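Beta-hydroxyacid dehydrogenase, 3-hydroxyisobutyrate dehydrogenase (Saccharomonospora xinjiangensis XJ-54, PDB 6GRL) probably reduces imines with S selectivity, drawing hydride from NADPH, and is associated with reductive amination. Local coordinates at residues S33-A38 / R167-V172; D283-D288 / F295-E300; A256-L261 / V273-V278; D133-G138 / V184-Q189; H208-E213 / E266-E271. All coordinates share one frame; numbering follows the deposited sequence.

How the contacts relate
Along the chain, contacts 1 and 4 interleave first, contacts 5 and 3 interleave next, and contact 2 comes last, leading from the nucleotide-binding domain through helix 181-209 into the helical C-terminal domain. Contacts 1 and 4 reach the same mixed sheet, their centres about 16 Å apart, and touch where Ile35 packs on Ile136. Contact 4 sets the start of helix 181-209 against that sheet, and contact 5 lies at the far end of this helix, its centre about 36 Å away. Contacts 5 and 3 share helix 251-267 and are joined by an Arg276-Glu266 salt bridge; contacts 3 and 2 share helix 273-287. Contacts 1 and 2, about 45 Å apart between centres, mark the separation of the domains.

Contact 1. Residues S33-A38 / R167-V172; sequences SAIARA and RELGGV
Ala38, on the helix 30-41, and Leu169, in the turn that leads into strand 171-174, bring their CA atoms to 6.6 Å, the nearest backbone approach of the two segments. This is the Rossmann-type nucleotide-binding domain: helix 30-41 follows strand 23-26 and a glycine-rich turn consistent with a GxGxxG motif, and 167-172 passes from helix 156-166 to a strand at the edge of the sheet. Residues 167-169 still have helical backbone angles, and Gly170 then takes a phi of 151°, where a side chain would collide with the carbonyl oxygen of Leu169. The turn is tied to its neighbours by backbone bonds from Leu169 to Gly144 and from Gly171 to Val148 and Leu150.

Leucine suits this corner because its forked end can fill the groove between two residues a helical turn apart. Its CD2 lies 3.8 Å from Ala38 CB and 4.0 Å from Ile35 CG2, while the other methyl, CD1, meets the same Ile35 CG2 at 4.1 Å. The two larger side chains cross at about a right angle. On Ile35, CG2 stands anti to the backbone N and faces the leucine, leaving the longer CG1 branch to run elsewhere, to Ile136 in the sheet. Alanine at 38 keeps the helix close to the turn, and Phe39 adds cover over Leu169. Glu168 turns its carboxylate to His44, with OE1 hydrogen-bonded to His44 NE2; its backbone oxygen rests 4.3 Å from Ala38 CB.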
# COMPACT_ATOMS: atom_id res chain seq x y z
N SER A 33 -2.68 18.35 2.92
CA SER A 33 -3.66 19.41 2.71
C SER A 33 -5.02 18.83 2.33
O SER A 33 -6.06 19.31 2.79
CB SER A 33 -3.18 20.39 1.64
OG SER A 33 -2.02 21.08 2.07
N ALA A 34 -5.02 17.79 1.49
CA ALA A 34 -6.28 17.16 1.10
C ALA A 34 -6.95 16.48 2.28
O ALA A 34 -8.18 16.48 2.40
CB ALA A 34 -6.04 16.17 -0.04
N ILE A 35 -6.15 15.89 3.17
CA ILE A 35 -6.70 15.26 4.37
C ILE A 35 -7.27 16.32 5.30
O ILE A 35 -8.38 16.18 5.83
CB ILE A 35 -5.63 14.40 5.06
CG1 ILE A 35 -5.34 13.16 4.22
CG2 ILE A 35 -6.06 14.03 6.47
CD1 ILE A 35 -4.04 12.48 4.57
N ALA A 36 -6.52 17.41 5.52
CA ALA A 36 -7.01 18.49 6.36
C ALA A 36 -8.28 19.10 5.79
O ALA A 36 -9.23 19.40 6.53
CB ALA A 36 -5.93 19.56 6.53
N ARG A 37 -8.33 19.28 4.47
CA ARG A 37 -9.54 19.80 3.82
C ARG A 37 -10.73 18.90 4.08
O ARG A 37 -11.83 19.38 4.38
CB ARG A 37 -9.31 19.96 2.32
CG ARG A 37 -8.59 21.23 1.91
CD ARG A 37 -8.81 21.52 0.43
NE ARG A 37 -8.40 20.40 -0.41
CZ ARG A 37 -7.17 20.22 -0.88
NH1 ARG A 37 -6.21 21.09 -0.58
NH2 ARG A 37 -6.89 19.17 -1.64
N ALA A 38 -10.54 17.58 3.97
CA ALA A 38 -11.64 16.65 4.18
C ALA A 38 -12.20 16.76 5.59
O ALA A 38 -13.42 16.72 5.79
CB ALA A 38 -11.19 15.22 3.89
N ARG A 167 -13.06 6.77 7.82
CA ARG A 167 -13.78 6.57 6.56
C ARG A 167 -14.21 7.87 5.92
O ARG A 167 -14.70 7.85 4.78
CB ARG A 167 -14.99 5.66 6.78
CG ARG A 167 -16.11 6.27 7.61
CD ARG A 167 -17.42 5.53 7.42
NE ARG A 167 -17.49 4.32 8.23
CZ ARG A 167 -18.38 4.11 9.19
NH1 ARG A 167 -19.30 5.03 9.46
NH2 ARG A 167 -18.37 2.97 9.87
N GLU A 168 -14.05 9.01 6.61
CA GLU A 168 -14.26 10.30 5.97
C GLU A 168 -13.20 10.61 4.93
O GLU A 168 -13.40 11.52 4.12
CB GLU A 168 -14.28 11.41 7.03
CG GLU A 168 -15.35 11.23 8.10
CD GLU A 168 -15.31 12.33 9.16
OE1 GLU A 168 -14.38 13.16 9.12
OE2 GLU A 168 -16.22 12.35 10.02
N LEU A 169 -12.09 9.88 4.92
CA LEU A 169 -11.03 10.08 3.94
C LEU A 169 -11.16 9.16 2.73
O LEU A 169 -10.51 9.42 1.71
CB LEU A 169 -9.66 9.88 4.59
CG LEU A 169 -9.39 10.72 5.85
CD1 LEU A 169 -8.02 10.41 6.42
CD2 LEU A 169 -9.54 12.20 5.55
N GLY A 170 -11.96 8.11 2.83
CA GLY A 170 -12.11 7.16 1.75
C GLY A 170 -12.45 5.79 2.31
O GLY A 170 -12.82 5.65 3.48
N GLY A 171 -12.33 4.78 1.45
CA GLY A 171 -12.51 3.41 1.90
C GLY A 171 -11.41 3.00 2.87
O GLY A 171 -10.24 3.35 2.70
N VAL A 172 -11.79 2.23 3.89
CA VAL A 172 -10.91 1.90 5.00
C VAL A 172 -10.98 0.40 5.28
O VAL A 172 -12.06 -0.19 5.25
CB VAL A 172 -11.29 2.72 6.26
CG1 VAL A 172 -10.63 2.15 7.50
CG2 VAL A 172 -10.91 4.18 6.08

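Contact 2. Residues D283-D288 / F295-E300; sequences DQRIAD and FSSLFE
Arg285 lies along the turn 297-300, its CB against Leu298 and its outer chain and guanidinium over Ser297. The contact starts at the root, where Arg285 CB meets Leu298 CD2 at 3.8 Å. From there CG extends anti to the backbone N (chi1 -170°) and the chain bends at chi2 (74°), which carries the flat end across the turn. Ser297 O then sits 3.7 Å above one face of the guanidinium, displaced toward its rim, and Ser297 OG is 3.6 Å from Arg285 NE without bonding to it. A small serine suits a place so close under the arginine; its hydroxyl bonds instead to the carbonyl of Gly294.

The two segments are the end of helix 273-287 and a 3-10 turn at 296-297 leading into helix 299-302, so the chain doubles back on itself near the C-terminus of the helical domain. Gln293, within the short connection between them, accepts a hydrogen bond from Arg285 NH2, and Leu251 from helix 251-267 touches both Arg285 and Ser297.

Glu300 approaches obliquely, its CB 3.6 Å from Arg285 NH1, with the carboxylate and guanidinium planes 37° apart. Opposite charges are near each other here, yet Arg285 NH1 and Glu300 OE1 stay 5.5 Å apart, too far for a salt bridge. The glutamate bends at chi2, and its OE2 is hydrogen-bonded to Tyr244 OH.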
# COMPACT_ATOMS: atom_id res chain seq x y z
N ASP A 283 10.71 -27.64 -13.52
CA ASP A 283 11.47 -28.87 -13.69
C ASP A 283 11.76 -29.53 -12.35
O ASP A 283 11.74 -30.76 -12.23
CB ASP A 283 12.77 -28.60 -14.45
CG ASP A 283 12.53 -28.26 -15.91
OD1 ASP A 283 11.41 -28.52 -16.41
OD2 ASP A 283 13.47 -27.76 -16.56
N GLN A 284 12.04 -28.73 -11.32
CA GLN A 284 12.31 -29.29 -10.00
C GLN A 284 11.05 -29.91 -9.40
O GLN A 284 11.11 -31.01 -8.84
CB GLN A 284 12.87 -28.21 -9.07
CG GLN A 284 13.26 -28.73 -7.70
CD GLN A 284 14.34 -29.79 -7.75
OE1 GLN A 284 15.32 -29.66 -8.50
NE2 GLN A 284 14.17 -30.85 -6.97
N ARG A 285 9.91 -29.23 -9.51
CA ARG A 285 8.67 -29.77 -8.97
C ARG A 285 8.25 -31.04 -9.70
O ARG A 285 7.70 -31.96 -9.09
CB ARG A 285 7.56 -28.71 -9.05
CG ARG A 285 6.29 -29.08 -8.31
CD ARG A 285 6.46 -28.96 -6.80
NE ARG A 285 5.20 -29.22 -6.10
CZ ARG A 285 5.10 -29.39 -4.79
NH1 ARG A 285 6.18 -29.34 -4.02
NH2 ARG A 285 3.91 -29.62 -4.24
N ILE A 286 8.50 -31.10 -11.01
CA ILE A 286 8.23 -32.33 -11.76
C ILE A 286 9.17 -33.44 -11.32
O ILE A 286 8.75 -34.59 -11.13
CB ILE A 286 8.34 -32.07 -13.27
CG1 ILE A 286 7.18 -31.18 -13.74
CG2 ILE A 286 8.35 -33.38 -14.05
CD1 ILE A 286 7.42 -30.54 -15.09
N ALA A 287 10.45 -33.12 -11.13
CA ALA A 287 11.41 -34.12 -10.68
C ALA A 287 11.09 -34.61 -9.27
O ALA A 287 11.44 -35.74 -8.91
CB ALA A 287 12.83 -33.56 -10.73
N ASP A 288 10.42 -33.78 -8.46
CA ASP A 288 10.03 -34.17 -7.11
C ASP A 288 8.79 -35.05 -7.08
O ASP A 288 8.34 -35.42 -5.99
CB ASP A 288 9.80 -32.92 -6.26
CG ASP A 288 11.07 -32.14 -6.00
OD1 ASP A 288 12.16 -32.75 -6.08
OD2 ASP A 288 10.99 -30.93 -5.70
N PHE A 295 0.77 -24.46 -11.38
CA PHE A 295 1.72 -23.38 -11.14
C PHE A 295 1.76 -22.99 -9.66
O PHE A 295 2.83 -22.67 -9.13
CB PHE A 295 1.36 -22.17 -12.00
CG PHE A 295 2.36 -21.05 -11.90
CD1 PHE A 295 3.46 -21.02 -12.75
CD2 PHE A 295 2.21 -20.05 -10.97
CE1 PHE A 295 4.39 -20.00 -12.66
CE2 PHE A 295 3.13 -19.02 -10.87
CZ PHE A 295 4.22 -19.00 -11.72
N SER A 296 0.60 -22.98 -8.99
CA SER A 296 0.56 -22.54 -7.61
C SER A 296 1.41 -23.42 -6.70
O SER A 296 1.89 -22.96 -5.66
CB SER A 296 -0.88 -22.51 -7.11
OG SER A 296 -1.47 -23.80 -7.14
N SER A 297 1.63 -24.68 -7.10
CA SER A 297 2.44 -25.59 -6.28
C SER A 297 3.91 -25.19 -6.25
O SER A 297 4.64 -25.65 -5.37
CB SER A 297 2.30 -27.02 -6.80
OG SER A 297 2.96 -27.19 -8.04
N LEU A 298 4.36 -24.35 -7.19
CA LEU A 298 5.74 -23.88 -7.16
C LEU A 298 6.02 -23.03 -5.92
O LEU A 298 7.19 -22.84 -5.57
CB LEU A 298 6.05 -23.07 -8.42
CG LEU A 298 5.84 -23.83 -9.74
CD1 LEU A 298 6.13 -22.93 -10.93
CD2 LEU A 298 6.70 -25.09 -9.79
N PHE A 299 4.97 -22.53 -5.26
CA PHE A 299 5.16 -21.79 -4.02
C PHE A 299 5.82 -22.64 -2.95
O PHE A 299 6.51 -22.12 -2.07
CB PHE A 299 3.82 -21.25 -3.53
CG PHE A 299 3.93 -20.26 -2.40
CD1 PHE A 299 4.45 -19.00 -2.63
CD2 PHE A 299 3.51 -20.60 -1.13
CE1 PHE A 299 4.55 -18.09 -1.59
CE2 PHE A 299 3.61 -19.69 -0.09
CZ PHE A 299 4.13 -18.43 -0.32
N GLU A 300 5.62 -23.96 -3.01
CA GLU A 300 6.26 -24.85 -2.04
C GLU A 300 7.78 -24.85 -2.18
O GLU A 300 8.49 -25.12 -1.20
CB GLU A 300 5.72 -26.27 -2.19
CG GLU A 300 4.23 -26.40 -1.92
CD GLU A 300 3.88 -26.15 -0.46
OE1 GLU A 300 4.67 -26.55 0.42
OE2 GLU A 300 2.81 -25.56 -0.20

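Contact 3. Residues A256-L261 / V273-V278; sequences ALMDDL and VRMREV
Met258 and Met275 carry the apolar packing, crossing at about a right angle where helix 256-261 faces helix 273-278. The methyl CE of Met258 makes most of the contacts: it lies 3.7 Å from Met275 SD and 3.9 Å from Val278 CB, in a notch formed by residues three apart on the opposing helix. Two bends, at chi2 (-55°) and chi3, curl the flexible thioether into that notch, a shape that unbranched methionine adopts readily. Val278 is stiffer, and its CG1, anti to the backbone N, also meets the Met258 sulfur, at 4.2 Å. At the margin, Leu261 CD1 lies 4.5 Å from Met275 SD, a looser contact.

One backbone oxygen is touched as well. Met258 CE comes within 3.3 Å of the carbonyl Met275 O, a close approach for a methyl.

The two helices follow each other in the chain and form an alpha-alpha hairpin of the C-terminal domain: over these segments their axes come within 9.4 Å and run at 155°, nearly antiparallel. Ile262 and Arg265 also pack on Met275, and Met282 reaches Met258, so the sulfur-rich seam continues along the pair.

Among the charged groups, the end of Arg274 leads to the side of helix 273-287 turned away from Met258, where NH2 is paired with Glu195 of helix 181-209. Arg276 NE forms a salt bridge with Glu266, linking the hairpin helices a second time.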
# COMPACT_ATOMS: atom_id res chain seq x y z
N ALA A 256 7.14 -27.74 -20.78
CA ALA A 256 7.46 -27.81 -22.20
C ALA A 256 7.13 -26.50 -22.90
O ALA A 256 7.85 -26.07 -23.81
CB ALA A 256 6.72 -28.97 -22.85
N LEU A 257 6.05 -25.84 -22.48
CA LEU A 257 5.71 -24.54 -23.05
C LEU A 257 6.73 -23.48 -22.65
O LEU A 257 7.02 -22.57 -23.44
CB LEU A 257 4.31 -24.13 -22.61
CG LEU A 257 3.81 -22.75 -23.05
CD1 LEU A 257 3.82 -22.63 -24.57
CD2 LEU A 257 2.42 -22.48 -22.50
N MET A 258 7.28 -23.57 -21.43
CA MET A 258 8.27 -22.59 -20.99
C MET A 258 9.52 -22.65 -21.85
O MET A 258 10.09 -21.61 -22.21
CB MET A 258 8.61 -22.82 -19.52
CG MET A 258 7.48 -22.50 -18.55
SD MET A 258 6.84 -20.83 -18.74
CE MET A 258 8.31 -19.87 -18.39
N ASP A 259 9.98 -23.86 -22.18
CA ASP A 259 11.16 -23.99 -23.03
C ASP A 259 10.92 -23.34 -24.39
O ASP A 259 11.83 -22.72 -24.96
CB ASP A 259 11.54 -25.46 -23.19
CG ASP A 259 12.91 -25.64 -23.82
OD1 ASP A 259 13.91 -25.28 -23.17
OD2 ASP A 259 12.98 -26.13 -24.97
N ASP A 260 9.71 -23.48 -24.93
CA ASP A 260 9.38 -22.82 -26.19
C ASP A 260 9.38 -21.30 -26.02
O ASP A 260 9.78 -20.57 -26.93
CB ASP A 260 8.02 -23.30 -26.69
CG ASP A 260 7.99 -24.79 -26.94
OD1 ASP A 260 9.05 -25.37 -27.24
OD2 ASP A 260 6.90 -25.39 -26.82
N LEU A 261 8.92 -20.82 -24.87
CA LEU A 261 8.94 -19.38 -24.60
C LEU A 261 10.36 -18.86 -24.52
O LEU A 261 10.69 -17.82 -25.10
CB LEU A 261 8.18 -19.07 -23.31
CG LEU A 261 6.67 -19.28 -23.31
CD1 LEU A 261 6.12 -19.21 -21.89
CD2 LEU A 261 5.99 -18.25 -24.19
N VAL A 273 14.94 -13.76 -17.88
CA VAL A 273 15.32 -14.05 -16.50
C VAL A 273 14.18 -14.75 -15.76
O VAL A 273 14.38 -15.79 -15.13
CB VAL A 273 15.74 -12.76 -15.78
CG1 VAL A 273 15.86 -12.99 -14.28
CG2 VAL A 273 17.06 -12.25 -16.35
N ARG A 274 12.97 -14.18 -15.82
CA ARG A 274 11.84 -14.79 -15.12
C ARG A 274 11.38 -16.07 -15.80
O ARG A 274 10.98 -17.03 -15.13
CB ARG A 274 10.69 -13.80 -15.01
CG ARG A 274 10.84 -12.77 -13.90
CD ARG A 274 11.06 -13.40 -12.53
NE ARG A 274 10.63 -12.51 -11.46
CZ ARG A 274 11.20 -12.45 -10.26
NH1 ARG A 274 12.24 -13.22 -9.96
NH2 ARG A 274 10.74 -11.60 -9.35
N MET A 275 11.43 -16.11 -17.14
CA MET A 275 11.00 -17.31 -17.85
C MET A 275 11.92 -18.49 -17.53
O MET A 275 11.44 -19.61 -17.30
CB MET A 275 10.95 -17.05 -19.35
CG MET A 275 9.99 -15.92 -19.75
SD MET A 275 8.27 -16.25 -19.31
CE MET A 275 8.07 -15.24 -17.83
N ARG A 276 13.23 -18.26 -17.51
CA ARG A 276 14.16 -19.32 -17.12
C ARG A 276 14.00 -19.69 -15.66
O ARG A 276 14.16 -20.87 -15.30
CB ARG A 276 15.60 -18.89 -17.41
CG ARG A 276 15.99 -18.99 -18.87
CD ARG A 276 17.48 -18.79 -19.07
NE ARG A 276 17.89 -19.10 -20.44
CZ ARG A 276 18.26 -20.30 -20.86
NH1 ARG A 276 18.29 -21.33 -20.02
NH2 ARG A 276 18.61 -20.49 -22.13
N GLU A 277 13.69 -18.72 -14.80
CA GLU A 277 13.48 -19.03 -13.39
C GLU A 277 12.25 -19.90 -13.19
O GLU A 277 12.28 -20.87 -12.42
CB GLU A 277 13.35 -17.73 -12.59
CG GLU A 277 12.92 -17.92 -11.14
CD GLU A 277 12.48 -16.63 -10.49
OE1 GLU A 277 13.29 -15.69 -10.43
OE2 GLU A 277 11.31 -16.55 -10.04
N VAL A 278 11.16 -19.59 -13.89
CA VAL A 278 9.94 -20.39 -13.78
C VAL A 278 10.18 -21.80 -14.31
O VAL A 278 9.71 -22.79 -13.72
CB VAL A 278 8.78 -19.70 -14.52
CG1 VAL A 278 7.58 -20.62 -14.62
CG2 VAL A 278 8.40 -18.41 -13.82

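Contact 4. Residues D133-G138 / V184-Q189; sequences DGKIMG and VEFLAQ
Phe186 holds CG anti to its own amide nitrogen (chi1 -174°), swinging the ring from helix 181-209 to the strand, while Lys135 sets CG beside the backbone N (chi1 -64°) and bends again at chi2, so that its CB and CG face Phe186 and its amine turns back along the strand. The meeting joins the Rossmann-type sheet, through strand 130-137, to the first turns of the long interdomain helix 181-209. Strand and helix run at 31° to one another, with axes 8.9 Å apart over these segments.

The aliphatic root of the lysine and the phenylalanine cross at about a right angle. Lys135 CB lies 3.9 Å from Phe186 CB and 4.0 Å from CD1, approaching the ring obliquely. Farther along, Phe186 CE1 comes to 3.5 Å from the backbone oxygen of Ile136, and Met137 slides past in the opposite direction, leaving its CE 4.2 Å from CE1. A broad, rigid ring suits this joint because it spans three successive strand residues. Ile136 turns its side chain to the other side of the strand, against Met31 and Leu150.

Lysine serves two ends: its methylenes pack, and its amine is gripped by three oxygens, those of Asp133, Gly134 and Thr110. Lys135 NZ makes a salt bridge with Asp133 OD1, from the syn side and somewhat out of the carboxylate plane, at 2.7 Å, and it lies 3.1 Å from Gly134 O, above that carbonyl's plane.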
# COMPACT_ATOMS: atom_id res chain seq x y z
N ASP A 133 -1.32 2.97 12.28
CA ASP A 133 -0.55 3.22 11.07
C ASP A 133 -1.45 3.04 9.86
O ASP A 133 -2.15 2.03 9.75
CB ASP A 133 0.66 2.29 10.98
CG ASP A 133 1.73 2.83 10.06
OD1 ASP A 133 1.84 2.35 8.91
OD2 ASP A 133 2.46 3.76 10.47
N GLY A 134 -1.44 4.03 8.97
CA GLY A 134 -2.26 3.98 7.79
C GLY A 134 -1.45 4.22 6.53
O GLY A 134 -0.44 4.92 6.54
N LYS A 135 -1.90 3.60 5.44
CA LYS A 135 -1.29 3.77 4.13
C LYS A 135 -2.39 4.06 3.11
O LYS A 135 -3.42 3.39 3.10
CB LYS A 135 -0.49 2.52 3.73
CG LYS A 135 0.69 2.24 4.64
CD LYS A 135 1.78 3.29 4.48
CE LYS A 135 2.84 3.17 5.57
NZ LYS A 135 2.45 3.88 6.82
N ILE A 136 -2.15 5.06 2.27
CA ILE A 136 -3.17 5.60 1.37
C ILE A 136 -2.91 5.11 -0.05
O ILE A 136 -1.78 5.17 -0.55
CB ILE A 136 -3.18 7.14 1.41
CG1 ILE A 136 -3.48 7.63 2.83
CG2 ILE A 136 -4.20 7.69 0.42
CD1 ILE A 136 -3.24 9.11 3.03
N MET A 137 -3.97 4.62 -0.70
CA MET A 137 -3.96 4.30 -2.12
C MET A 137 -4.86 5.30 -2.82
O MET A 137 -6.07 5.32 -2.59
CB MET A 137 -4.42 2.87 -2.37
CG MET A 137 -3.90 1.85 -1.37
SD MET A 137 -3.38 0.32 -2.17
CE MET A 137 -1.99 0.90 -3.15
N GLY A 138 -4.27 6.14 -3.67
CA GLY A 138 -5.01 7.14 -4.40
C GLY A 138 -4.31 8.48 -4.37
O GLY A 138 -3.30 8.68 -3.70
N VAL A 184 3.28 -3.43 5.36
CA VAL A 184 3.50 -4.67 4.62
C VAL A 184 2.56 -4.74 3.43
O VAL A 184 2.97 -5.05 2.31
CB VAL A 184 3.32 -5.89 5.54
CG1 VAL A 184 3.36 -7.18 4.73
CG2 VAL A 184 4.39 -5.91 6.61
N GLU A 185 1.28 -4.45 3.66
CA GLU A 185 0.29 -4.49 2.58
C GLU A 185 0.67 -3.53 1.46
O GLU A 185 0.62 -3.89 0.28
CB GLU A 185 -1.09 -4.16 3.14
CG GLU A 185 -2.23 -4.28 2.13
CD GLU A 185 -2.68 -5.71 1.94
OE1 GLU A 185 -2.42 -6.55 2.83
OE2 GLU A 185 -3.32 -5.99 0.90
N PHE A 186 1.05 -2.31 1.82
CA PHE A 186 1.37 -1.30 0.81
C PHE A 186 2.58 -1.72 -0.02
O PHE A 186 2.53 -1.73 -1.25
CB PHE A 186 1.61 0.05 1.48
CG PHE A 186 1.81 1.18 0.51
CD1 PHE A 186 0.72 1.87 0.00
CD2 PHE A 186 3.09 1.56 0.11
CE1 PHE A 186 0.90 2.92 -0.89
CE2 PHE A 186 3.27 2.60 -0.78
CZ PHE A 186 2.18 3.28 -1.28
N LEU A 187 3.69 -2.06 0.65
CA LEU A 187 4.91 -2.40 -0.08
C LEU A 187 4.72 -3.65 -0.93
O LEU A 187 5.28 -3.75 -2.03
CB LEU A 187 6.07 -2.58 0.89
CG LEU A 187 6.55 -1.33 1.63
CD1 LEU A 187 7.73 -1.67 2.52
CD2 LEU A 187 6.90 -0.21 0.66
N ALA A 188 3.95 -4.62 -0.44
CA ALA A 188 3.74 -5.84 -1.20
C ALA A 188 2.89 -5.58 -2.44
O ALA A 188 3.19 -6.09 -3.53
CB ALA A 188 3.10 -6.91 -0.33
N GLN A 189 1.81 -4.80 -2.29
CA GLN A 189 0.97 -4.49 -3.44
C GLN A 189 1.74 -3.69 -4.48
O GLN A 189 1.59 -3.91 -5.69
CB GLN A 189 -0.28 -3.72 -3.00
CG GLN A 189 -1.25 -4.51 -2.13
CD GLN A 189 -1.92 -5.65 -2.87
OE1 GLN A 189 -1.97 -5.67 -4.10
NE2 GLN A 189 -2.47 -6.60 -2.12

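Contact 5. Residues H208-E213 / E266-E271; sequences HAEGVE and ESLGVE
Leu268 starts its contact at CB, 3.9 Å from Ala209 CB, just where the helices 181-209 and 251-267 both come to an end. Each helix closes in a Schellman motif: Gly211 (phi 87°) and Gly269 (phi 82°) take up positive phi after the last turn, a conformation in which any side chain would jam against the preceding carbonyl oxygen. The contact thus joins two helix C-termini at the surface of the C-terminal domain.

Beyond CB, the leucine's CG lies 4.1 Å from Glu210 OE2. This CG is anti to the carbonyl carbon, beside the backbone N (chi1 -59°), which sends the fork across the glutamate at about a right angle. The branch CD1 meets two atoms of that side chain, Glu210 CG at 3.8 Å and OE2 at 3.7 Å. The other branch, CD2, reaches back toward Ala209 CB at 4.1 Å and also touches the carboxylate. Val206, one turn earlier on helix 181-209, packs on Leu268 and on Val270, so the leucine sits in a small apolar patch, and the small alanine lets Leu268 CB and CD2 pack directly on its methyl.

Glutamate suits its place because the bend at chi2 brings CG and the carboxylate against the two methyls while OE2 reaches His264. That histidine, on helix 251-267, donates from NE2 to Glu210 OE2, adding a polar tie between the two helix ends. The same oxygen, OE2 of Glu210, lies 3.6 Å from Leu268 CD2.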
# COMPACT_ATOMS: atom_id res chain seq x y z
N HIS A 208 8.22 -6.26 -30.26
CA HIS A 208 8.88 -5.24 -31.07
C HIS A 208 9.94 -5.87 -31.97
O HIS A 208 10.08 -5.48 -33.14
CB HIS A 208 9.50 -4.16 -30.19
CG HIS A 208 10.08 -3.02 -30.96
ND1 HIS A 208 11.41 -2.96 -31.31
CD2 HIS A 208 9.51 -1.90 -31.45
CE1 HIS A 208 11.64 -1.85 -31.98
NE2 HIS A 208 10.50 -1.18 -32.08
N ALA A 209 10.69 -6.84 -31.45
CA ALA A 209 11.68 -7.54 -32.27
C ALA A 209 11.03 -8.33 -33.40
O ALA A 209 11.71 -8.66 -34.37
CB ALA A 209 12.52 -8.46 -31.40
N GLU A 210 9.74 -8.64 -33.28
CA GLU A 210 9.01 -9.36 -34.31
C GLU A 210 8.26 -8.45 -35.27
O GLU A 210 7.59 -8.94 -36.18
CB GLU A 210 8.02 -10.34 -33.66
CG GLU A 210 8.66 -11.56 -33.01
CD GLU A 210 9.10 -12.61 -34.03
OE1 GLU A 210 8.90 -12.39 -35.24
OE2 GLU A 210 9.63 -13.66 -33.61
N GLY A 211 8.36 -7.13 -35.09
CA GLY A 211 7.69 -6.19 -35.97
C GLY A 211 6.27 -5.85 -35.60
O GLY A 211 5.54 -5.31 -36.44
N VAL A 212 5.85 -6.14 -34.37
CA VAL A 212 4.50 -5.86 -33.92
C VAL A 212 4.45 -4.45 -33.34
O VAL A 212 5.36 -4.02 -32.62
CB VAL A 212 4.05 -6.90 -32.88
CG1 VAL A 212 2.64 -6.59 -32.38
CG2 VAL A 212 4.12 -8.30 -33.46
N GLU A 213 3.38 -3.72 -33.67
CA GLU A 213 3.18 -2.39 -33.10
C GLU A 213 2.90 -2.52 -31.61
O GLU A 213 1.98 -3.24 -31.21
CB GLU A 213 2.04 -1.68 -33.82
CG GLU A 213 2.14 -0.17 -33.77
CD GLU A 213 1.43 0.42 -32.57
OE1 GLU A 213 0.32 -0.05 -32.24
OE2 GLU A 213 1.99 1.36 -31.96
N GLU A 266 14.79 -15.59 -26.65
CA GLU A 266 16.25 -15.54 -26.70
C GLU A 266 16.76 -15.54 -28.13
O GLU A 266 17.83 -14.98 -28.41
CB GLU A 266 16.85 -16.71 -25.91
CG GLU A 266 16.79 -16.51 -24.40
CD GLU A 266 17.53 -17.58 -23.63
OE1 GLU A 266 17.87 -18.63 -24.23
OE2 GLU A 266 17.78 -17.38 -22.42
N SER A 267 16.02 -16.15 -29.06
CA SER A 267 16.38 -16.07 -30.47
C SER A 267 16.23 -14.65 -31.02
O SER A 267 16.80 -14.34 -32.07
CB SER A 267 15.52 -17.03 -31.30
OG SER A 267 14.19 -16.57 -31.41
N LEU A 268 15.48 -13.80 -30.33
CA LEU A 268 15.34 -12.39 -30.69
C LEU A 268 16.30 -11.49 -29.93
O LEU A 268 16.30 -10.28 -30.16
CB LEU A 268 13.90 -11.93 -30.45
CG LEU A 268 12.80 -12.67 -31.21
CD1 LEU A 268 11.44 -12.37 -30.59
CD2 LEU A 268 12.81 -12.31 -32.68
N GLY A 269 17.10 -12.05 -29.03
CA GLY A 269 18.00 -11.26 -28.22
C GLY A 269 17.37 -10.62 -27.01
O GLY A 269 17.97 -9.72 -26.42
N VAL A 270 16.18 -11.06 -26.61
CA VAL A 270 15.46 -10.49 -25.47
C VAL A 270 15.78 -11.32 -24.23
O VAL A 270 16.01 -12.53 -24.31
CB VAL A 270 13.95 -10.44 -25.76
CG1 VAL A 270 13.17 -9.91 -24.55
CG2 VAL A 270 13.67 -9.57 -26.98
N GLU A 271 15.82 -10.65 -23.08
CA GLU A 271 16.08 -11.30 -21.81
C GLU A 271 15.04 -12.40 -21.54
O GLU A 271 13.98 -12.45 -22.15
CB GLU A 271 16.05 -10.29 -20.67
CG GLU A 271 14.65 -9.75 -20.37
CD GLU A 271 13.95 -10.52 -19.27
OE1 GLU A 271 14.58 -10.80 -18.23
OE2 GLU A 271 12.76 -10.88 -19.46